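Local atomic coordinates of signal recognition 54 kDa protein (Pyrococcus furiosus, PDB entry 3DM5), a protein that belongs to the SRP54 family of signal recognition particle proteins, combining a helical bundle, a P-loop GTPase-type domain and a signal peptide binding domain in one chain. Residues P100-M105 against I186-A191; H214-V219 against E237-G242; Q226-Q231 against G256-A261; G326-K331 against D417-M422. All blocks are in the same frame, centred on the assembly; numbering follows the deposited sequence.

Contact 1. Residues P100-M105 against I186-A191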
# COMPACT_ATOMS: atom_id res chain seq x y z
N PRO A 100 -35.96 21.86 29.72
CA PRO A 100 -35.50 20.70 28.96
C PRO A 100 -35.12 21.13 27.55
O PRO A 100 -36.00 21.51 26.76
CB PRO A 100 -36.73 19.77 28.93
CG PRO A 100 -37.58 20.22 29.99
CD PRO A 100 -37.35 21.70 30.14
N THR A 101 -33.82 21.18 27.25
CA THR A 101 -33.40 21.44 25.88
C THR A 101 -33.55 20.12 25.14
O THR A 101 -32.95 19.10 25.53
CB THR A 101 -31.97 21.96 25.78
OG1 THR A 101 -31.86 23.19 26.49
CG2 THR A 101 -31.59 22.20 24.32
N ILE A 102 -34.41 20.13 24.11
CA ILE A 102 -34.76 18.91 23.39
C ILE A 102 -34.03 18.78 22.05
O ILE A 102 -34.06 19.69 21.20
CB ILE A 102 -36.26 18.77 23.20
CG1 ILE A 102 -36.96 18.65 24.56
CG2 ILE A 102 -36.58 17.57 22.34
CD1 ILE A 102 -38.47 18.83 24.46
N LEU A 103 -33.36 17.63 21.89
CA LEU A 103 -32.58 17.36 20.68
C LEU A 103 -33.22 16.19 19.97
O LEU A 103 -33.40 15.11 20.55
CB LEU A 103 -31.12 17.06 21.03
CG LEU A 103 -30.42 18.11 21.90
CD1 LEU A 103 -29.00 17.69 22.22
CD2 LEU A 103 -30.47 19.49 21.26
N LEU A 104 -33.60 16.41 18.72
CA LEU A 104 -34.29 15.38 17.96
C LEU A 104 -33.33 14.78 16.95
O LEU A 104 -32.78 15.49 16.10
CB LEU A 104 -35.55 15.97 17.29
CG LEU A 104 -36.27 15.12 16.24
CD1 LEU A 104 -36.97 13.95 16.91
CD2 LEU A 104 -37.27 15.98 15.48
N MET A 105 -33.10 13.47 17.05
CA MET A 105 -32.10 12.79 16.22
C MET A 105 -32.74 11.97 15.10
O MET A 105 -33.60 11.13 15.34
CB MET A 105 -31.23 11.88 17.07
CG MET A 105 -30.85 12.51 18.39
SD MET A 105 -29.62 13.79 18.18
CE MET A 105 -28.18 12.78 17.83
N ILE A 186 -33.03 16.40 26.96
CA ILE A 186 -33.69 15.23 26.42
C ILE A 186 -33.25 14.97 24.98
O ILE A 186 -33.36 15.86 24.13
CB ILE A 186 -35.22 15.37 26.45
CG1 ILE A 186 -35.70 15.80 27.82
CG2 ILE A 186 -35.87 14.05 26.06
CD1 ILE A 186 -37.19 16.08 27.88
N ILE A 187 -32.76 13.75 24.72
CA ILE A 187 -32.37 13.35 23.38
C ILE A 187 -33.36 12.32 22.86
O ILE A 187 -33.58 11.30 23.50
CB ILE A 187 -30.97 12.75 23.36
CG1 ILE A 187 -29.96 13.83 23.71
CG2 ILE A 187 -30.68 12.20 21.97
CD1 ILE A 187 -28.85 13.37 24.55
N VAL A 188 -33.95 12.62 21.71
CA VAL A 188 -35.01 11.81 21.13
C VAL A 188 -34.52 11.09 19.89
O VAL A 188 -34.10 11.71 18.91
CB VAL A 188 -36.25 12.65 20.75
CG1 VAL A 188 -37.42 11.73 20.48
CG2 VAL A 188 -36.57 13.67 21.84
N ASP A 189 -34.58 9.76 19.95
CA ASP A 189 -34.07 8.86 18.95
C ASP A 189 -35.25 8.38 18.11
O ASP A 189 -36.02 7.53 18.56
CB ASP A 189 -33.39 7.66 19.65
CG ASP A 189 -32.93 6.58 18.67
OD1 ASP A 189 -32.42 6.93 17.60
OD2 ASP A 189 -33.08 5.38 18.98
N THR A 190 -35.40 8.94 16.92
CA THR A 190 -36.53 8.63 16.07
C THR A 190 -36.27 7.38 15.25
O THR A 190 -35.19 6.82 15.30
CB THR A 190 -36.84 9.77 15.14
OG1 THR A 190 -35.70 10.04 14.31
CG2 THR A 190 -37.16 11.00 15.94
N ALA A 191 -37.29 6.96 14.52
CA ALA A 191 -37.20 5.76 13.71
C ALA A 191 -36.35 6.01 12.47
O ALA A 191 -36.53 7.01 11.78
CB ALA A 191 -38.58 5.30 13.31
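Ile-102 to Met-105 pair in parallel with Ile-186 to Asp-189, the two strand axes 18° apart, through a ladder that starts with Ile-186 N to Thr-101 O (3.1 Å). Leu-103 holds the middle twice, its N on Ile-186 O (2.9 Å) and its O taking Val-188 N (2.8 Å). Met-105 N continues the series to Val-188 O. At the C-terminal end of the pairing Met-105 O accepts twice from Thr-190, from N at 3.2 Å and from OG1 at 2.6 Å; the threonine's chi1 of 59° puts OG1 between its own N and carbonyl carbon, facing that oxygen. On one face Ile-102 and Ile-186 run side by side, and Ile-102 CG2 meets Val-188 CG2 at 3.9 Å. On the other face Met-105 CG lies against Ile-187 CG2 (3.6 Å). Asp-189 and Thr-190 open a DTAG sequence, as in the nucleotide-site loop of related GTPases, and the Asp-189 side chain lies about 6 Å from the bound GDP. Helix 198-211 covers the face of Ile-102 and Val-188, helix 113-125 that of Met-105 and Ile-187, and strands 215-221 and 131-135 flank the pair.

Contact 2. Residues H214-V219 against E237-G242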
# COMPACT_ATOMS: atom_id res chain seq x y z
N HIS A 214 -35.59 21.86 20.46
CA HIS A 214 -34.65 22.95 20.28
C HIS A 214 -33.82 22.78 19.00
O HIS A 214 -33.42 23.76 18.39
CB HIS A 214 -33.70 23.09 21.47
CG HIS A 214 -32.57 24.03 21.21
ND1 HIS A 214 -31.25 23.62 21.16
CD2 HIS A 214 -32.55 25.36 20.93
CE1 HIS A 214 -30.47 24.66 20.88
NE2 HIS A 214 -31.24 25.72 20.74
N GLU A 215 -33.56 21.54 18.61
CA GLU A 215 -32.68 21.28 17.48
C GLU A 215 -32.97 19.93 16.84
O GLU A 215 -33.34 18.97 17.52
CB GLU A 215 -31.22 21.36 17.92
CG GLU A 215 -30.25 21.50 16.79
CD GLU A 215 -28.96 22.18 17.21
OE1 GLU A 215 -28.99 23.06 18.10
OE2 GLU A 215 -27.90 21.83 16.64
N VAL A 216 -32.80 19.86 15.53
CA VAL A 216 -32.95 18.59 14.84
C VAL A 216 -31.58 18.20 14.29
O VAL A 216 -30.95 18.99 13.60
CB VAL A 216 -34.01 18.66 13.76
CG1 VAL A 216 -34.06 17.38 12.96
CG2 VAL A 216 -35.35 18.92 14.39
N ILE A 217 -31.11 17.00 14.64
CA ILE A 217 -29.75 16.59 14.30
C ILE A 217 -29.79 15.36 13.43
O ILE A 217 -30.27 14.30 13.84
CB ILE A 217 -28.92 16.25 15.54
CG1 ILE A 217 -28.78 17.46 16.45
CG2 ILE A 217 -27.55 15.80 15.13
CD1 ILE A 217 -28.07 17.14 17.75
N LEU A 218 -29.30 15.52 12.20
CA LEU A 218 -29.21 14.43 11.24
C LEU A 218 -27.84 13.76 11.39
O LEU A 218 -26.80 14.43 11.42
CB LEU A 218 -29.39 14.96 9.82
CG LEU A 218 -29.12 13.88 8.75
CD1 LEU A 218 -30.08 12.69 8.97
CD2 LEU A 218 -29.20 14.44 7.33
N VAL A 219 -27.85 12.45 11.51
CA VAL A 219 -26.65 11.65 11.70
C VAL A 219 -26.27 11.01 10.37
O VAL A 219 -27.01 10.22 9.83
CB VAL A 219 -26.89 10.58 12.78
CG1 VAL A 219 -25.70 9.65 12.89
CG2 VAL A 219 -27.16 11.26 14.12
N GLU A 237 -33.07 21.71 4.19
CA GLU A 237 -34.17 22.41 3.55
C GLU A 237 -35.52 22.07 4.19
O GLU A 237 -36.48 22.80 4.03
CB GLU A 237 -34.19 22.10 2.05
CG GLU A 237 -33.16 22.91 1.21
CD GLU A 237 -32.96 22.35 -0.21
OE1 GLU A 237 -33.44 21.21 -0.50
OE2 GLU A 237 -32.31 23.03 -1.04
N ALA A 238 -35.59 20.96 4.92
CA ALA A 238 -36.81 20.53 5.60
C ALA A 238 -36.89 20.99 7.06
O ALA A 238 -37.78 20.57 7.78
CB ALA A 238 -36.96 19.00 5.53
N THR A 239 -35.96 21.83 7.48
CA THR A 239 -35.91 22.26 8.86
C THR A 239 -35.05 23.50 9.03
O THR A 239 -33.92 23.55 8.57
CB THR A 239 -35.39 21.17 9.80
OG1 THR A 239 -35.18 21.75 11.09
CG2 THR A 239 -34.07 20.60 9.29
N PRO A 240 -35.60 24.50 9.69
CA PRO A 240 -34.87 25.75 9.93
C PRO A 240 -33.95 25.59 11.13
O PRO A 240 -33.16 26.49 11.40
CB PRO A 240 -35.99 26.73 10.26
CG PRO A 240 -37.05 25.83 10.93
CD PRO A 240 -37.03 24.63 10.02
N ILE A 241 -34.05 24.46 11.84
CA ILE A 241 -33.20 24.25 13.02
C ILE A 241 -32.34 22.98 12.95
O ILE A 241 -32.25 22.22 13.94
CB ILE A 241 -34.03 24.25 14.34
CG1 ILE A 241 -35.28 23.38 14.20
CG2 ILE A 241 -34.43 25.64 14.75
CD1 ILE A 241 -35.84 22.94 15.56
N GLY A 242 -31.72 22.74 11.80
CA GLY A 242 -31.00 21.50 11.59
C GLY A 242 -29.50 21.61 11.79
O GLY A 242 -28.89 22.63 11.48
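A single backbone hydrogen bond, Val-216 N to Ile-241 O, joins strand 215-219 to a segment that is almost entirely loop, and it forms just where that loop turns into the next strand. The bond is 2.9 Å long and nearly straight, 175° at the hydrogen, although the donor is tilted 23° from the plane of the Ile-241 carbonyl. One residue on, Gly-242 makes the parallel bridge with Val-216, its CA lying 3.2 Å from Val-216 O in a CA-H...O contact.

Ile-241 supplies most of the apolar cover. Its CG1 sits between the backbone N and the carbonyl carbon (chi1 46°), and CD1 at the end of that branch comes 3.8 Å from His-214 O and 4.2 Å from Val-216 CG2. On the Glu-215 side, the methylene CG passes 3.6 Å from Ile-241 O. The carboxylate goes elsewhere: OE2 pairs with Lys-270 and is hydrogen-bonded to Ser-243 OG.

The loop is shaped from within. Thr-239 OG1 accepts Ile-241 N at 3.0 Å, an ST turn that bends the chain round Pro-240 and ties down the residue whose carbonyl faces Val-216. This is the end of the crossover from strand 215-221 through helix 228-237 to strand 242-247, part of a beta-alpha-beta unit of the GTPase domain. Ile-241 is thus held through both its backbone N and its O, by the Thr-239 hydroxyl and the Val-216 amide; the two bonds fix the backbone's direction just before Gly-242, consistent with helping to define where the strand starts, with the Ile-241 side chain packing alongside.

Contact 3. Residues Q226-Q231 against G256-A261. With SO4 (sulfate ion), chain N.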
# COMPACT_ATOMS: atom_id res chain seq x y z
N GLN A 226 -18.68 11.84 -0.57
CA GLN A 226 -19.29 13.05 -1.09
C GLN A 226 -20.79 12.92 -1.30
O GLN A 226 -21.44 13.91 -1.60
CB GLN A 226 -18.63 13.46 -2.40
CG GLN A 226 -18.99 12.58 -3.57
CD GLN A 226 -18.40 13.08 -4.86
OE1 GLN A 226 -17.40 12.55 -5.35
NE2 GLN A 226 -18.99 14.14 -5.40
N GLN A 227 -21.32 11.71 -1.16
CA GLN A 227 -22.77 11.48 -1.26
C GLN A 227 -23.54 12.10 -0.10
O GLN A 227 -24.77 12.13 -0.13
CB GLN A 227 -23.11 9.99 -1.31
CG GLN A 227 -22.34 9.17 -2.32
CD GLN A 227 -22.72 7.70 -2.27
OE1 GLN A 227 -23.76 7.31 -2.81
NE2 GLN A 227 -21.89 6.87 -1.62
N ALA A 228 -22.81 12.57 0.91
CA ALA A 228 -23.44 13.23 2.05
C ALA A 228 -24.06 14.56 1.65
O ALA A 228 -24.96 15.05 2.33
CB ALA A 228 -22.46 13.44 3.19
N TYR A 229 -23.56 15.14 0.57
CA TYR A 229 -24.04 16.45 0.15
C TYR A 229 -25.56 16.50 0.02
O TYR A 229 -26.22 17.30 0.69
CB TYR A 229 -23.41 16.84 -1.18
CG TYR A 229 -23.89 18.18 -1.66
CD1 TYR A 229 -23.28 19.35 -1.20
CD2 TYR A 229 -24.96 18.30 -2.52
CE1 TYR A 229 -23.71 20.61 -1.62
CE2 TYR A 229 -25.41 19.56 -2.95
CZ TYR A 229 -24.78 20.70 -2.49
OH TYR A 229 -25.19 21.95 -2.89
N ASN A 230 -26.11 15.66 -0.84
CA ASN A 230 -27.54 15.66 -1.12
C ASN A 230 -28.41 15.30 0.08
O ASN A 230 -29.50 15.84 0.23
CB ASN A 230 -27.87 14.79 -2.34
CG ASN A 230 -27.59 15.52 -3.64
OD1 ASN A 230 -27.86 16.71 -3.77
ND2 ASN A 230 -27.05 14.80 -4.62
N GLN A 231 -27.90 14.41 0.93
CA GLN A 231 -28.59 14.05 2.17
C GLN A 231 -28.63 15.24 3.11
O GLN A 231 -29.67 15.53 3.68
CB GLN A 231 -27.93 12.86 2.87
CG GLN A 231 -27.81 11.64 1.99
CD GLN A 231 -27.33 10.44 2.76
OE1 GLN A 231 -26.95 10.54 3.93
NE2 GLN A 231 -27.33 9.29 2.10
N GLY A 256 -13.28 12.60 4.66
CA GLY A 256 -12.95 13.92 4.18
C GLY A 256 -13.99 14.41 3.19
O GLY A 256 -14.46 15.54 3.27
N GLY A 257 -14.34 13.53 2.26
CA GLY A 257 -15.37 13.82 1.28
C GLY A 257 -16.73 14.13 1.91
O GLY A 257 -17.47 14.93 1.36
N ALA A 258 -17.05 13.48 3.03
CA ALA A 258 -18.31 13.73 3.74
C ALA A 258 -18.32 15.10 4.43
O ALA A 258 -19.28 15.85 4.28
CB ALA A 258 -18.58 12.60 4.77
N LEU A 259 -17.26 15.42 5.18
CA LEU A 259 -17.18 16.70 5.88
C LEU A 259 -17.23 17.84 4.90
O LEU A 259 -18.01 18.77 5.07
CB LEU A 259 -15.92 16.82 6.74
CG LEU A 259 -15.71 15.80 7.86
CD1 LEU A 259 -14.36 16.05 8.51
CD2 LEU A 259 -16.83 15.84 8.89
N SER A 260 -16.40 17.77 3.86
CA SER A 260 -16.35 18.84 2.87
C SER A 260 -17.70 18.96 2.16
O SER A 260 -18.16 20.06 1.82
CB SER A 260 -15.22 18.57 1.87
OG SER A 260 -15.41 17.32 1.23
N ALA A 261 -18.35 17.82 1.98
CA ALA A 261 -19.65 17.77 1.31
C ALA A 261 -20.76 18.46 2.13
O ALA A 261 -21.50 19.29 1.62
CB ALA A 261 -20.02 16.34 1.01
S SO4 N . -25.06 11.73 -5.12
O1 SO4 N . -24.46 12.63 -4.13
O2 SO4 N . -26.43 11.42 -4.71
O3 SO4 N . -25.02 12.37 -6.43
O4 SO4 N . -24.34 10.46 -5.19
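Gly-256 O, in the helix that packs against 226-231, is gripped by two donors of one residue: Ser-260 N at 3.0 Å and Ser-260 OG at 2.9 Å. A chi1 of 58° brings the hydroxyl back to the carbonyl one turn earlier, so this polar group is satisfied inside its own helix.

Across the contact there is no conventional hydrogen bond, and closeness comes from small residues. Gly-257 presents bare backbone to Gln-226, whose CA lies 4.6 Å from the glycine CA and directs a CA-H...O contact at Gly-257 O. Ala-261 CB points toward the other segment, 3.8 Å from both Gln-226 O and Tyr-229 N. Beside it, Ala-228 CB meets Ala-258 CB at 4.3 Å. Tyr-229 borders this patch: CG is anti to the backbone N (chi1 180°), and the edge of the ring meets the helix, CD1 lying 3.3 Å from Ala-261 O, which is near the ring plane.

Asn-230 ND2 gives a weak hydrogen bond to a sulfate ion, probably from the crystallisation liquor, which is also hydrogen-bonded to Arg-33 NH1 of the second subunit. The helical bundle domain also takes part, Asp-43 accepting from Gln-226 N and Ala-42 sharing a backbone hydrogen bond with Gly-257. Gly-256 and Gly-257 close a glycine-rich DGxAKGGG sequence, and Ala-42 and Asp-43 belong to an ALxxADV sequence; their meeting is characteristic of the junction between the helical bundle and GTPase domains in SRP-type GTPases.

Contact 4. Residues G326-K331 against D417-M422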
# COMPACT_ATOMS: atom_id res chain seq x y z
N GLY A 326 41.11 5.63 23.08
CA GLY A 326 41.79 6.16 21.91
C GLY A 326 41.29 5.65 20.57
O GLY A 326 41.85 6.00 19.53
N LYS A 327 40.24 4.83 20.59
CA LYS A 327 39.61 4.35 19.36
C LYS A 327 38.66 5.42 18.82
O LYS A 327 37.45 5.24 18.78
CB LYS A 327 38.87 3.04 19.63
N PHE A 328 39.23 6.54 18.40
CA PHE A 328 38.49 7.68 17.90
C PHE A 328 39.04 7.96 16.50
O PHE A 328 40.25 7.93 16.29
CB PHE A 328 38.69 8.86 18.86
CG PHE A 328 38.25 10.20 18.32
CD1 PHE A 328 36.95 10.65 18.52
CD2 PHE A 328 39.15 11.04 17.69
CE1 PHE A 328 36.54 11.90 18.05
CE2 PHE A 328 38.75 12.29 17.22
CZ PHE A 328 37.44 12.72 17.41
N THR A 329 38.15 8.19 15.54
CA THR A 329 38.56 8.28 14.14
C THR A 329 38.13 9.58 13.50
O THR A 329 37.38 10.37 14.08
CB THR A 329 37.96 7.14 13.29
OG1 THR A 329 36.58 7.42 13.02
CG2 THR A 329 38.09 5.79 13.99
N LEU A 330 38.61 9.77 12.28
CA LEU A 330 38.26 10.93 11.48
C LEU A 330 36.78 10.94 11.16
O LEU A 330 36.20 11.99 10.90
CB LEU A 330 39.08 10.95 10.19
CG LEU A 330 40.40 11.72 10.29
CD1 LEU A 330 41.50 10.98 9.56
CD2 LEU A 330 40.20 13.11 9.74
N LYS A 331 36.18 9.76 11.18
CA LYS A 331 34.75 9.63 10.96
C LYS A 331 34.01 10.15 12.20
O LYS A 331 33.07 10.92 12.09
CB LYS A 331 34.38 8.18 10.69
CG LYS A 331 33.38 7.99 9.56
CD LYS A 331 34.06 7.53 8.27
CE LYS A 331 34.03 6.01 8.14
NZ LYS A 331 32.76 5.52 7.54
N ASP A 417 45.62 18.16 12.80
CA ASP A 417 45.99 18.66 14.11
C ASP A 417 44.75 18.69 14.98
O ASP A 417 44.76 18.17 16.10
CB ASP A 417 46.64 20.04 14.01
CG ASP A 417 48.08 19.97 13.54
OD1 ASP A 417 48.72 18.90 13.70
OD2 ASP A 417 48.59 20.98 13.01
N GLN A 418 43.69 19.29 14.45
CA GLN A 418 42.40 19.30 15.14
C GLN A 418 42.02 17.91 15.60
O GLN A 418 41.57 17.72 16.74
CB GLN A 418 41.31 19.84 14.22
CG GLN A 418 40.02 20.11 14.95
CD GLN A 418 40.22 21.13 16.04
OE1 GLN A 418 40.58 22.28 15.78
NE2 GLN A 418 39.99 20.72 17.28
N TYR A 419 42.18 16.93 14.72
CA TYR A 419 41.86 15.55 15.05
C TYR A 419 42.70 15.08 16.22
O TYR A 419 42.17 14.69 17.26
CB TYR A 419 42.03 14.64 13.83
CG TYR A 419 42.10 13.17 14.18
CD1 TYR A 419 43.30 12.49 14.11
CD2 TYR A 419 40.97 12.47 14.60
CE1 TYR A 419 43.39 11.16 14.44
CE2 TYR A 419 41.05 11.13 14.93
CZ TYR A 419 42.27 10.48 14.85
OH TYR A 419 42.38 9.15 15.17
N ARG A 420 44.02 15.13 16.05
CA ARG A 420 44.96 14.71 17.08
C ARG A 420 44.67 15.40 18.42
O ARG A 420 44.83 14.79 19.49
CB ARG A 420 46.41 14.97 16.63
N GLN A 421 44.24 16.65 18.35
CA GLN A 421 43.87 17.40 19.54
C GLN A 421 42.70 16.73 20.24
O GLN A 421 42.81 16.32 21.40
CB GLN A 421 43.51 18.85 19.19
CG GLN A 421 43.08 19.70 20.39
CD GLN A 421 42.63 21.11 20.01
OE1 GLN A 421 42.05 21.33 18.94
NE2 GLN A 421 42.88 22.07 20.89
N MET A 422 41.59 16.60 19.53
CA MET A 422 40.38 15.98 20.08
C MET A 422 40.65 14.56 20.53
O MET A 422 40.09 14.10 21.52
CB MET A 422 39.25 16.00 19.06
CG MET A 422 38.65 17.36 18.81
SD MET A 422 37.28 17.24 17.64
CE MET A 422 36.25 16.02 18.46
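The rings of Phe-328 and Tyr-419 meet rim to rim with their planes only 10° apart and their centroids 5.5 Å from each other, neither lying over the other's face. The CD2-CE2 edge of Phe-328 meets the CD2-CE2 edge of Tyr-419, with Phe-328 CD2 3.4 Å from Tyr-419 CE2. Over one face of the tyrosine ring stands Leu-330, its CG 4.4 Å from Tyr-419 CD2. At the phenol edge, in the ring plane, is Phe-328 O, which takes a hydrogen bond from Tyr-419 OH at 2.7 Å, the donor tilted 23° from the carbonyl plane. Phenylalanine ring and backbone carbonyl are therefore engaged by one tyrosine. The two side chains slide past each other in opposite directions.

Met-422, one turn beyond Tyr-419, adds its methyl, CE approaching Phe-328 CZ to 3.7 Å obliquely to the ring.

Just after this pair the next helix begins. Thr-329 occupies its N-cap, OG1 weakly accepting Lys-331 N, while Thr-329 N is hydrogen-bonded to Asp-332 OD1. The contact thus fastens the start of helix 330-341 to helix 409-427 within the signal peptide binding domain. Phe-323 meets Phe-328 edge-to-face, Phe-426 adds a further ring, Met-333 of helix 330-341 touches Phe-328, Tyr-419 and Met-422, and helix 384-388 borders Leu-330 through Leu-387.

Contacts 1, 2 and 3 belong to the GTPase domain, whereas contact 4 lies in the signal peptide binding domain, its centre 63 to 75 Å from theirs and on the opposite side of the chain's centre from all three. Contacts 1 and 2, centres 11 Å apart, share one sheet: strand 101-106 stands between 185-189 and 215-221, and Leu-104 is probably hydrogen-bonded to Glu-215 and Ile-217. Contacts 2 and 3 have centres about 17 Å apart, and their segments alternate along the chain, strand 215-221 being followed by helix 228-237. Contact 2 thus touches both contact 1 and contact 3, which do not meet directly, while contact 4, last in sequence, sits in a distant all-helical domain.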